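Local coordinates for protein glycosyl transferase (Staphylococcus aureus, PDB 5TZJ) that belongs to the family 2 glycosyltransferases and holds uridine-diphosphate-N-acetylglucosamine in a pocket, at residues 108-120 with 147-161. Numbering follows the deposited sequence.
Sequences IDEHHSDVLLIKM and IIYTLSPTKIYRTAL. With UD1 (uridine-diphosphate-N-acetylglucosamine), chain C.
L116 and I156 illustrate how one antiparallel pair can anchor two distant pieces of chain. Their backbones exchange two nearly straight hydrogen bonds, L116 N to I156 O at 2.7 Å and I156 N to L116 O at 3.0 Å, while their CB atoms meet on the face covered by helix 100-111. There I156 is enclosed: with CG1 beside the backbone N (chi1 -63°), CG2 lies opposite that N and meets CD1 of I108, and strand 86-89 contributes L88. Across the sheet, V115 CG2 touches both L161 CD2 and, obliquely, the Y157 ring. Further along, L117 reaches tip to tip with T150, CD2 to CG2 at 3.6 Å, and lies alongside the aliphatic part of K155. The chain of K155 bends at its last torsion (chi4 61°), bringing NZ to T150 OG1 and S152 O, with a weaker bond to T150 O: three loop oxygens for one buried ammonium.

In this GT-A-like glycosyltransferase domain, strand 156-158 lies between strands 86-89 and 115-122, joining the parallel part of the sheet to its mixed extension. A water joins strand 115-118 to the loop before 156-158, accepting from I118 N at 2.9 Å and donating to T154 O; this loop also carries S152 and P153 to uridine-diphosphate-N-acetylglucosamine, S152 CB lying 3.5 Å from its C8'.

The other end opens toward solvent. R158, the N-cap residue of helix 159-164, donates its backbone N to D114 O, and its NE forms a salt bridge to D114 OD1 at 3.0 Å, meeting the anti side with the two planes 80° apart. D114 OD2 turns instead to the backbone N of N190 and R191. Looser are the two weak bonds that R158 NH2 makes beside exposed H112, to S113 O and H112 O.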
ATOM      1  N   ILE A 108     -14.977  16.736  -0.972  1.00 52.51           N
ATOM      2  CA  ILE A 108     -14.415  17.068   0.334  1.00 49.34           C
ATOM      3  C   ILE A 108     -15.191  18.211   0.982  1.00 55.21           C
ATOM      4  O   ILE A 108     -15.410  18.223   2.200  1.00 60.03           O
ATOM      5  CB  ILE A 108     -12.922  17.410   0.176  1.00 46.57           C
ATOM      6  CG1 ILE A 108     -12.114  16.112   0.016  1.00 44.27           C
ATOM      7  CG2 ILE A 108     -12.421  18.306   1.326  1.00 45.82           C
ATOM      8  CD1 ILE A 108     -10.772  16.311  -0.683  1.00 45.33           C
ATOM      9  N   ASP A 109     -15.613  19.194   0.189  1.00 53.80           N
ATOM     10  CA  ASP A 109     -16.297  20.339   0.778  1.00 58.65           C
ATOM     11  C   ASP A 109     -17.585  19.922   1.470  1.00 62.57           C
ATOM     12  O   ASP A 109     -17.952  20.503   2.499  1.00 65.42           O
ATOM     13  CB  ASP A 109     -16.574  21.393  -0.289  1.00 62.02           C
ATOM     14  CG  ASP A 109     -15.333  22.195  -0.640  1.00 65.34           C
ATOM     15  OD1 ASP A 109     -15.466  23.242  -1.320  1.00 66.00           O
ATOM     16  OD2 ASP A 109     -14.217  21.770  -0.219  1.00 65.44           O
ATOM     17  N   GLU A 110     -18.265  18.900   0.949  1.00 59.67           N
ATOM     18  CA  GLU A 110     -19.522  18.459   1.542  1.00 68.86           C
ATOM     19  C   GLU A 110     -19.305  17.478   2.689  1.00 65.10           C
ATOM     20  O   GLU A 110     -20.028  17.535   3.688  1.00 62.73           O
ATOM     21  CB  GLU A 110     -20.434  17.836   0.471  1.00 73.28           C
ATOM     22  CG  GLU A 110     -19.698  17.066  -0.628  1.00 74.33           C
ATOM     23  CD  GLU A 110     -20.581  16.661  -1.820  1.00 78.91           C
ATOM     24  OE1 GLU A 110     -21.835  16.586  -1.658  1.00 77.69           O
ATOM     25  OE2 GLU A 110     -20.000  16.416  -2.918  1.00 80.24           O
ATOM     26  N   HIS A 111     -18.291  16.612   2.588  1.00 56.01           N
ATOM     27  CA  HIS A 111     -18.142  15.494   3.511  1.00 56.90           C
ATOM     28  C   HIS A 111     -16.978  15.613   4.481  1.00 53.96           C
ATOM     29  O   HIS A 111     -16.949  14.861   5.463  1.00 55.07           O
ATOM     30  CB  HIS A 111     -18.017  14.180   2.725  1.00 51.45           C
ATOM     31  CG  HIS A 111     -19.255  13.844   1.958  1.00 59.72           C
ATOM     32  ND1 HIS A 111     -19.271  13.693   0.587  1.00 61.44           N
ATOM     33  CD2 HIS A 111     -20.533  13.664   2.370  1.00 57.02           C
ATOM     34  CE1 HIS A 111     -20.501  13.425   0.190  1.00 56.18           C
ATOM     35  NE2 HIS A 111     -21.284  13.394   1.253  1.00 58.40           N
ATOM     36  N   HIS A 112     -16.028  16.524   4.235  1.00 51.20           N
ATOM     37  CA  HIS A 112     -14.893  16.771   5.134  1.00 50.69           C
ATOM     38  C   HIS A 112     -14.064  15.504   5.357  1.00 49.15           C
ATOM     39  O   HIS A 112     -13.601  15.225   6.466  1.00 52.38           O
ATOM     40  CB  HIS A 112     -15.350  17.368   6.465  1.00 54.97           C
ATOM     41  CG  HIS A 112     -16.199  18.594   6.312  1.00 60.70           C
ATOM     42  ND1 HIS A 112     -17.575  18.553   6.350  1.00 66.80           N
ATOM     43  CD2 HIS A 112     -15.868  19.888   6.088  1.00 63.65           C
ATOM     44  CE1 HIS A 112     -18.058  19.774   6.176  1.00 70.21           C
ATOM     45  NE2 HIS A 112     -17.042  20.604   6.020  1.00 69.42           N
ATOM     46  N   SER A 113     -13.871  14.736   4.290  1.00 46.53           N
ATOM     47  CA  SER A 113     -12.993  13.570   4.341  1.00 44.11           C
ATOM     48  C   SER A 113     -11.612  13.941   4.875  1.00 44.05           C
ATOM     49  O   SER A 113     -11.094  15.029   4.621  1.00 40.50           O
ATOM     50  CB  SER A 113     -12.855  12.954   2.939  1.00 44.13           C
ATOM     51  OG  SER A 113     -14.101  12.937   2.245  1.00 47.04           O
ATOM     52  N   ASP A 114     -10.997  13.011   5.609  1.00 45.70           N
ATOM     53  CA  ASP A 114      -9.580  13.116   5.943  1.00 44.16           C
ATOM     54  C   ASP A 114      -8.701  12.356   4.987  1.00 37.96           C
ATOM     55  O   ASP A 114      -7.539  12.740   4.790  1.00 32.13           O
ATOM     56  CB  ASP A 114      -9.312  12.606   7.359  1.00 46.76           C
ATOM     57  CG  ASP A 114     -10.043  13.434   8.383  1.00 51.54           C
ATOM     58  OD1 ASP A 114     -10.199  14.662   8.128  1.00 45.48           O
ATOM     59  OD2 ASP A 114     -10.481  12.856   9.401  1.00 56.49           O
ATOM     60  N   VAL A 115      -9.243  11.287   4.411  1.00 35.45           N
ATOM     61  CA  VAL A 115      -8.587  10.479   3.396  1.00 32.93           C
ATOM     62  C   VAL A 115      -9.631  10.218   2.327  1.00 35.86           C
ATOM     63  O   VAL A 115     -10.733   9.749   2.639  1.00 36.74           O
ATOM     64  CB  VAL A 115      -8.034   9.154   3.992  1.00 30.45           C
ATOM     65  CG1 VAL A 115      -7.531   8.196   2.919  1.00 26.57           C
ATOM     66  CG2 VAL A 115      -6.961   9.450   5.021  1.00 32.03           C
ATOM     67  N   LEU A 116      -9.316  10.537   1.075  1.00 35.40           N
ATOM     68  CA  LEU A 116     -10.264  10.314  -0.017  1.00 37.27           C
ATOM     69  C   LEU A 116      -9.627   9.344  -1.002  1.00 33.48           C
ATOM     70  O   LEU A 116      -8.635   9.676  -1.655  1.00 32.10           O
ATOM     71  CB  LEU A 116     -10.657  11.621  -0.710  1.00 33.38           C
ATOM     72  CG  LEU A 116     -11.595  11.576  -1.927  1.00 35.12           C
ATOM     73  CD1 LEU A 116     -12.968  10.850  -1.675  1.00 36.68           C
ATOM     74  CD2 LEU A 116     -11.867  12.966  -2.434  1.00 39.80           C
ATOM     75  N   LEU A 117     -10.201   8.157  -1.105  1.00 34.19           N
ATOM     76  CA  LEU A 117      -9.804   7.210  -2.133  1.00 32.94           C
ATOM     77  C   LEU A 117     -10.445   7.649  -3.432  1.00 33.95           C
ATOM     78  O   LEU A 117     -11.610   8.049  -3.438  1.00 36.91           O
ATOM     79  CB  LEU A 117     -10.262   5.782  -1.771  1.00 31.72           C
ATOM     80  CG  LEU A 117      -9.398   5.044  -0.739  1.00 31.34           C
ATOM     81  CD1 LEU A 117      -9.658   5.525   0.677  1.00 33.47           C
ATOM     82  CD2 LEU A 117      -9.537   3.520  -0.836  1.00 33.37           C
ATOM     83  N   ILE A 118      -9.699   7.560  -4.536  1.00 33.18           N
ATOM     84  CA  ILE A 118     -10.233   7.924  -5.842  1.00 36.17           C
ATOM     85  C   ILE A 118     -10.038   6.759  -6.798  1.00 36.85           C
ATOM     86  O   ILE A 118      -8.995   6.094  -6.782  1.00 36.80           O
ATOM     87  CB  ILE A 118      -9.590   9.207  -6.385  1.00 37.71           C
ATOM     88  CG1 ILE A 118      -8.056   9.063  -6.435  1.00 30.94           C
ATOM     89  CG2 ILE A 118     -10.048  10.415  -5.566  1.00 37.63           C
ATOM     90  CD1 ILE A 118      -7.396  10.289  -7.083  1.00 35.66           C
ATOM     91  N   LYS A 119     -11.069   6.474  -7.583  1.00 36.11           N
ATOM     92  CA  LYS A 119     -11.094   5.244  -8.363  1.00 37.45           C
ATOM     93  C   LYS A 119      -9.938   5.223  -9.355  1.00 39.45           C
ATOM     94  O   LYS A 119      -9.661   6.217 -10.031  1.00 37.67           O
ATOM     95  CB  LYS A 119     -12.437   5.105  -9.102  1.00 40.68           C
ATOM     96  CG  LYS A 119     -12.484   3.869  -9.977  1.00 46.07           C
ATOM     97  CD  LYS A 119     -13.703   3.843 -10.869  1.00 55.08           C
ATOM     98  CE  LYS A 119     -14.969   3.743 -10.091  1.00 57.31           C
ATOM     99  NZ  LYS A 119     -16.163   3.806 -11.016  1.00 62.70           N
ATOM    100  N   MET A 120      -9.270   4.077  -9.456  1.00 41.62           N
ATOM    101  CA  MET A 120      -8.145   3.951 -10.364  1.00 43.27           C
ATOM    102  C   MET A 120      -8.522   3.133 -11.597  1.00 44.12           C
ATOM    103  O   MET A 120      -9.487   2.365 -11.599  1.00 42.84           O
ATOM    104  CB  MET A 120      -6.946   3.320  -9.654  1.00 42.78           C
ATOM    105  CG  MET A 120      -6.740   3.778  -8.216  1.00 42.84           C
ATOM    106  SD  MET A 120      -5.561   2.698  -7.355  1.00 42.02           S
ATOM    107  CE  MET A 120      -4.158   2.903  -8.462  1.00 42.72           C
ATOM    108  N   ILE A 147     -11.011  -1.179   2.028  1.00 30.59           N
ATOM    109  CA  ILE A 147      -9.933  -0.198   1.814  1.00 28.24           C
ATOM    110  C   ILE A 147      -8.576  -0.775   2.190  1.00 29.46           C
ATOM    111  O   ILE A 147      -7.548  -0.347   1.663  1.00 26.43           O
ATOM    112  CB  ILE A 147     -10.182   1.104   2.575  1.00 31.78           C
ATOM    113  CG1 ILE A 147     -10.353   0.820   4.075  1.00 36.13           C
ATOM    114  CG2 ILE A 147     -11.382   1.848   1.969  1.00 29.12           C
ATOM    115  CD1 ILE A 147     -10.313   2.101   4.936  1.00 37.25           C
ATOM    116  N   ILE A 148      -8.542  -1.759   3.090  1.00 34.72           N
ATOM    117  CA  ILE A 148      -7.254  -2.302   3.475  1.00 30.18           C
ATOM    118  C   ILE A 148      -6.576  -3.041   2.321  1.00 27.88           C
ATOM    119  O   ILE A 148      -5.358  -3.265   2.364  1.00 27.49           O
ATOM    120  CB  ILE A 148      -7.446  -3.189   4.715  1.00 31.54           C
ATOM    121  CG1 ILE A 148      -6.117  -3.394   5.424  1.00 37.80           C
ATOM    122  CG2 ILE A 148      -8.004  -4.557   4.321  1.00 39.58           C
ATOM    123  CD1 ILE A 148      -6.259  -3.981   6.842  1.00 40.89           C
ATOM    124  N   TYR A 149      -7.321  -3.444   1.295  1.00 26.02           N
ATOM    125  CA  TYR A 149      -6.747  -4.051   0.105  1.00 28.72           C
ATOM    126  C   TYR A 149      -6.108  -3.041  -0.847  1.00 32.88           C
ATOM    127  O   TYR A 149      -5.564  -3.475  -1.871  1.00 34.08           O
ATOM    128  CB  TYR A 149      -7.802  -4.889  -0.610  1.00 35.27           C
ATOM    129  CG  TYR A 149      -8.057  -6.140   0.217  1.00 36.55           C
ATOM    130  CD1 TYR A 149      -8.921  -6.110   1.303  1.00 40.21           C
ATOM    131  CD2 TYR A 149      -7.366  -7.322  -0.031  1.00 37.49           C
ATOM    132  CE1 TYR A 149      -9.134  -7.254   2.103  1.00 40.32           C
ATOM    133  CE2 TYR A 149      -7.575  -8.492   0.777  1.00 34.71           C
ATOM    134  CZ  TYR A 149      -8.437  -8.425   1.848  1.00 39.01           C
ATOM    135  OH  TYR A 149      -8.626  -9.532   2.664  1.00 44.27           O
ATOM    136  N   THR A 150      -6.101  -1.733  -0.513  1.00 30.64           N
ATOM    137  CA  THR A 150      -5.371  -0.740  -1.305  1.00 28.68           C
ATOM    138  C   THR A 150      -4.600   0.205  -0.374  1.00 27.24           C
ATOM    139  O   THR A 150      -5.189   1.048   0.305  1.00 25.88           O
ATOM    140  CB  THR A 150      -6.287   0.025  -2.286  1.00 33.23           C
ATOM    141  OG1 THR A 150      -5.490   0.987  -3.004  1.00 36.89           O
ATOM    142  CG2 THR A 150      -7.434   0.748  -1.600  1.00 26.32           C
ATOM    143  N   LEU A 151      -3.269   0.031  -0.333  1.00 25.18           N
ATOM    144  CA  LEU A 151      -2.386   0.796   0.540  1.00 23.68           C
ATOM    145  C   LEU A 151      -1.436   1.703  -0.239  1.00 26.21           C
ATOM    146  O   LEU A 151      -0.567   2.338   0.365  1.00 26.18           O
ATOM    147  CB  LEU A 151      -1.589  -0.163   1.468  1.00 20.85           C
ATOM    148  CG  LEU A 151      -2.533  -1.062   2.272  1.00 27.73           C
ATOM    149  CD1 LEU A 151      -1.730  -2.068   3.129  1.00 27.25           C
ATOM    150  CD2 LEU A 151      -3.425  -0.165   3.113  1.00 27.07           C
ATOM    151  N   SER A 152      -1.595   1.797  -1.556  1.00 26.16           N
ATOM    152  CA  SER A 152      -0.757   2.672  -2.337  1.00 25.70           C
ATOM    153  C   SER A 152      -1.017   4.119  -1.918  1.00 27.85           C
ATOM    154  O   SER A 152      -2.057   4.432  -1.320  1.00 30.14           O
ATOM    155  CB  SER A 152      -1.051   2.469  -3.816  1.00 32.23           C
ATOM    156  OG  SER A 152      -2.368   2.922  -4.130  1.00 35.55           O
ATOM    157  N   PRO A 153      -0.090   5.028  -2.191  1.00 22.02           N
ATOM    158  CA  PRO A 153      -0.289   6.408  -1.737  1.00 23.39           C
ATOM    159  C   PRO A 153      -1.066   7.275  -2.725  1.00 25.81           C
ATOM    160  O   PRO A 153      -1.168   8.500  -2.518  1.00 28.95           O
ATOM    161  CB  PRO A 153       1.159   6.900  -1.568  1.00 23.89           C
ATOM    162  CG  PRO A 153       1.925   6.176  -2.642  1.00 25.67           C
ATOM    163  CD  PRO A 153       1.265   4.799  -2.733  1.00 24.37           C
ATOM    164  N   THR A 154      -1.621   6.672  -3.782  1.00 26.66           N
ATOM    165  CA  THR A 154      -2.260   7.400  -4.898  1.00 29.11           C
ATOM    166  C   THR A 154      -3.703   7.767  -4.542  1.00 27.85           C
ATOM    167  O   THR A 154      -4.667   7.372  -5.203  1.00 27.13           O
ATOM    168  CB  THR A 154      -2.223   6.528  -6.145  1.00 35.25           C
ATOM    169  OG1 THR A 154      -2.906   5.285  -5.846  1.00 35.37           O
ATOM    170  CG2 THR A 154      -0.779   6.223  -6.503  1.00 35.02           C
ATOM    171  N   LYS A 155      -3.811   8.500  -3.433  1.00 30.16           N
ATOM    172  CA  LYS A 155      -5.045   8.917  -2.791  1.00 28.93           C
ATOM    173  C   LYS A 155      -4.858  10.364  -2.349  1.00 32.43           C
ATOM    174  O   LYS A 155      -3.756  10.926  -2.414  1.00 30.54           O
ATOM    175  CB  LYS A 155      -5.380   8.030  -1.581  1.00 25.01           C
ATOM    176  CG  LYS A 155      -5.359   6.499  -1.898  1.00 25.84           C
ATOM    177  CD  LYS A 155      -5.335   5.659  -0.610  1.00 30.49           C
ATOM    178  CE  LYS A 155      -5.648   4.158  -0.900  1.00 33.54           C
ATOM    179  NZ  LYS A 155      -4.644   3.577  -1.814  1.00 32.72           N
ATOM    180  N   ILE A 156      -5.945  10.957  -1.872  1.00 31.15           N
ATOM    181  CA  ILE A 156      -5.929  12.305  -1.342  1.00 30.91           C
ATOM    182  C   ILE A 156      -5.958  12.232   0.176  1.00 32.32           C
ATOM    183  O   ILE A 156      -6.831  11.552   0.772  1.00 29.19           O
ATOM    184  CB  ILE A 156      -7.114  13.113  -1.902  1.00 35.33           C
ATOM    185  CG1 ILE A 156      -6.945  13.231  -3.422  1.00 35.04           C
ATOM    186  CG2 ILE A 156      -7.218  14.518  -1.249  1.00 34.70           C
ATOM    187  CD1 ILE A 156      -8.065  14.035  -4.094  1.00 37.39           C
ATOM    188  N   TYR A 157      -5.020  12.956   0.812  1.00 29.30           N
ATOM    189  CA  TYR A 157      -4.887  12.959   2.266  1.00 27.82           C
ATOM    190  C   TYR A 157      -4.917  14.386   2.783  1.00 33.35           C
ATOM    191  O   TYR A 157      -4.285  15.270   2.200  1.00 31.48           O
ATOM    192  CB  TYR A 157      -3.608  12.343   2.726  1.00 25.71           C
ATOM    193  CG  TYR A 157      -3.287  10.970   2.175  1.00 29.28           C
ATOM    194  CD1 TYR A 157      -3.376   9.854   3.008  1.00 26.21           C
ATOM    195  CD2 TYR A 157      -2.874  10.778   0.847  1.00 25.91           C
ATOM    196  CE1 TYR A 157      -3.066   8.595   2.548  1.00 28.41           C
ATOM    197  CE2 TYR A 157      -2.556   9.494   0.370  1.00 25.49           C
ATOM    198  CZ  TYR A 157      -2.640   8.416   1.239  1.00 27.70           C
ATOM    199  OH  TYR A 157      -2.330   7.133   0.837  1.00 26.16           O
ATOM    200  N   ARG A 158      -5.617  14.607   3.905  1.00 35.31           N
ATOM    201  CA  ARG A 158      -5.588  15.934   4.507  1.00 36.45           C
ATOM    202  C   ARG A 158      -4.181  16.195   5.021  1.00 38.10           C
ATOM    203  O   ARG A 158      -3.618  15.357   5.734  1.00 36.02           O
ATOM    204  CB  ARG A 158      -6.593  16.051   5.646  1.00 37.07           C
ATOM    205  CG  ARG A 158      -6.679  17.482   6.246  1.00 41.29           C
ATOM    206  CD  ARG A 158      -7.643  17.472   7.429  1.00 42.82           C
ATOM    207  NE  ARG A 158      -8.997  17.131   6.998  1.00 47.45           N
ATOM    208  CZ  ARG A 158      -9.881  18.027   6.534  1.00 49.40           C
ATOM    209  NH1 ARG A 158      -9.539  19.310   6.434  1.00 45.68           N
ATOM    210  NH2 ARG A 158     -11.101  17.640   6.156  1.00 50.46           N
ATOM    211  N   THR A 159      -3.610  17.351   4.653  1.00 36.82           N
ATOM    212  CA  THR A 159      -2.205  17.598   4.973  1.00 37.11           C
ATOM    213  C   THR A 159      -1.971  17.611   6.488  1.00 36.15           C
ATOM    214  O   THR A 159      -0.993  17.028   6.979  1.00 33.87           O
ATOM    215  CB  THR A 159      -1.748  18.909   4.310  1.00 40.33           C
ATOM    216  OG1 THR A 159      -2.019  18.837   2.900  1.00 38.68           O
ATOM    217  CG2 THR A 159      -0.238  19.162   4.541  1.00 33.46           C
ATOM    218  N   ALA A 160      -2.876  18.231   7.251  1.00 39.48           N
ATOM    219  CA  ALA A 160      -2.741  18.229   8.709  1.00 39.11           C
ATOM    220  C   ALA A 160      -2.876  16.830   9.308  1.00 38.21           C
ATOM    221  O   ALA A 160      -2.326  16.567  10.391  1.00 35.65           O
ATOM    222  CB  ALA A 160      -3.773  19.162   9.342  1.00 40.50           C
ATOM    223  N   LEU A 161      -3.619  15.924   8.659  1.00 34.54           N
ATOM    224  CA  LEU A 161      -3.682  14.568   9.206  1.00 35.41           C
ATOM    225  C   LEU A 161      -2.309  13.937   9.198  1.00 35.44           C
ATOM    226  O   LEU A 161      -1.895  13.304  10.176  1.00 38.96           O
ATOM    227  CB  LEU A 161      -4.660  13.692   8.424  1.00 35.42           C
ATOM    228  CG  LEU A 161      -4.550  12.201   8.770  1.00 36.05           C
ATOM    229  CD1 LEU A 161      -5.359  11.858  10.038  1.00 42.77           C
ATOM    230  CD2 LEU A 161      -5.013  11.403   7.595  1.00 31.19           C
TER
HETATM  231  C1' UD1 C 401       3.895   1.128  -7.188  1.00 53.83           C
HETATM  232  C2' UD1 C 401       3.030   2.120  -6.421  1.00 53.20           C
HETATM  233  C3' UD1 C 401       3.924   3.248  -6.028  1.00 49.49           C
HETATM  234  C4' UD1 C 401       4.819   2.722  -4.961  1.00 45.50           C
HETATM  235  C5' UD1 C 401       5.793   1.743  -5.618  1.00 47.92           C
HETATM  236  C6' UD1 C 401       6.711   1.140  -4.596  1.00 46.01           C
HETATM  237  C7' UD1 C 401       0.651   1.844  -7.173  1.00 51.57           C
HETATM  238  C8' UD1 C 401       0.555   0.619  -6.282  1.00 52.02           C
HETATM  239  N2' UD1 C 401       1.887   2.581  -7.256  1.00 51.45           N
HETATM  240  O1' UD1 C 401       4.292   1.772  -8.341  1.00 51.77           O
HETATM  241  O3' UD1 C 401       3.180   4.432  -5.622  1.00 47.84           O
HETATM  242  O4' UD1 C 401       5.503   3.790  -4.334  1.00 46.38           O
HETATM  243  O5' UD1 C 401       5.042   0.663  -6.316  1.00 53.01           O
HETATM  244  O6' UD1 C 401       5.975   0.778  -3.453  1.00 43.70           O
HETATM  245  O7' UD1 C 401      -0.266   2.198  -7.824  1.00 53.41           O
HETATM  246  N1  UD1 C 401      10.996   6.917  -7.746  1.00 32.82           N
HETATM  247  C2  UD1 C 401      11.898   7.814  -6.969  1.00 30.65           C
HETATM  248  N3  UD1 C 401      13.270   7.361  -6.579  1.00 27.32           N
HETATM  249  C4  UD1 C 401      13.699   6.020  -6.961  1.00 31.60           C
HETATM  250  C5  UD1 C 401      12.778   5.111  -7.720  1.00 33.91           C
HETATM  251  C6  UD1 C 401      11.423   5.575  -8.102  1.00 35.71           C
HETATM  252  O2  UD1 C 401      11.529   8.887  -6.672  1.00 30.50           O
HETATM  253  O4  UD1 C 401      14.788   5.660  -6.654  1.00 28.67           O
HETATM  254  C1B UD1 C 401       9.664   7.373  -8.050  1.00 34.79           C
HETATM  255  C2B UD1 C 401       9.178   7.087  -9.576  1.00 33.95           C
HETATM  256  O2' UD1 C 401       9.713   8.152 -10.458  1.00 31.68           O
HETATM  257  C3B UD1 C 401       7.849   7.046  -9.491  1.00 30.75           C
HETATM  258  C4B UD1 C 401       7.531   6.525  -8.074  1.00 34.18           C
HETATM  259  O4B UD1 C 401       8.831   6.690  -7.267  1.00 33.51           O
HETATM  260  O3B UD1 C 401       7.245   8.425  -9.557  1.00 30.57           O
HETATM  261  C5B UD1 C 401       7.164   5.148  -8.011  1.00 36.94           C
HETATM  262  O5B UD1 C 401       8.198   4.360  -8.535  1.00 36.07           O
HETATM  263  PA  UD1 C 401       7.768   3.269  -9.697  1.00 42.78           P
HETATM  264  O1A UD1 C 401       8.998   2.721 -10.374  1.00 41.20           O
HETATM  265  O2A UD1 C 401       6.824   3.920 -10.691  1.00 42.52           O
HETATM  266  O3A UD1 C 401       6.947   2.098  -8.840  1.00 48.33           O
HETATM  267  PB  UD1 C 401       5.570   1.291  -9.275  1.00 48.63           P
HETATM  268  O1B UD1 C 401       5.172   1.489 -10.720  1.00 48.78           O
HETATM  269  O2B UD1 C 401       6.019  -0.147  -9.067  1.00 47.96           O
HETATM  270  O   HOH W   1      -7.155   6.199  -4.891  1.00 28.33           O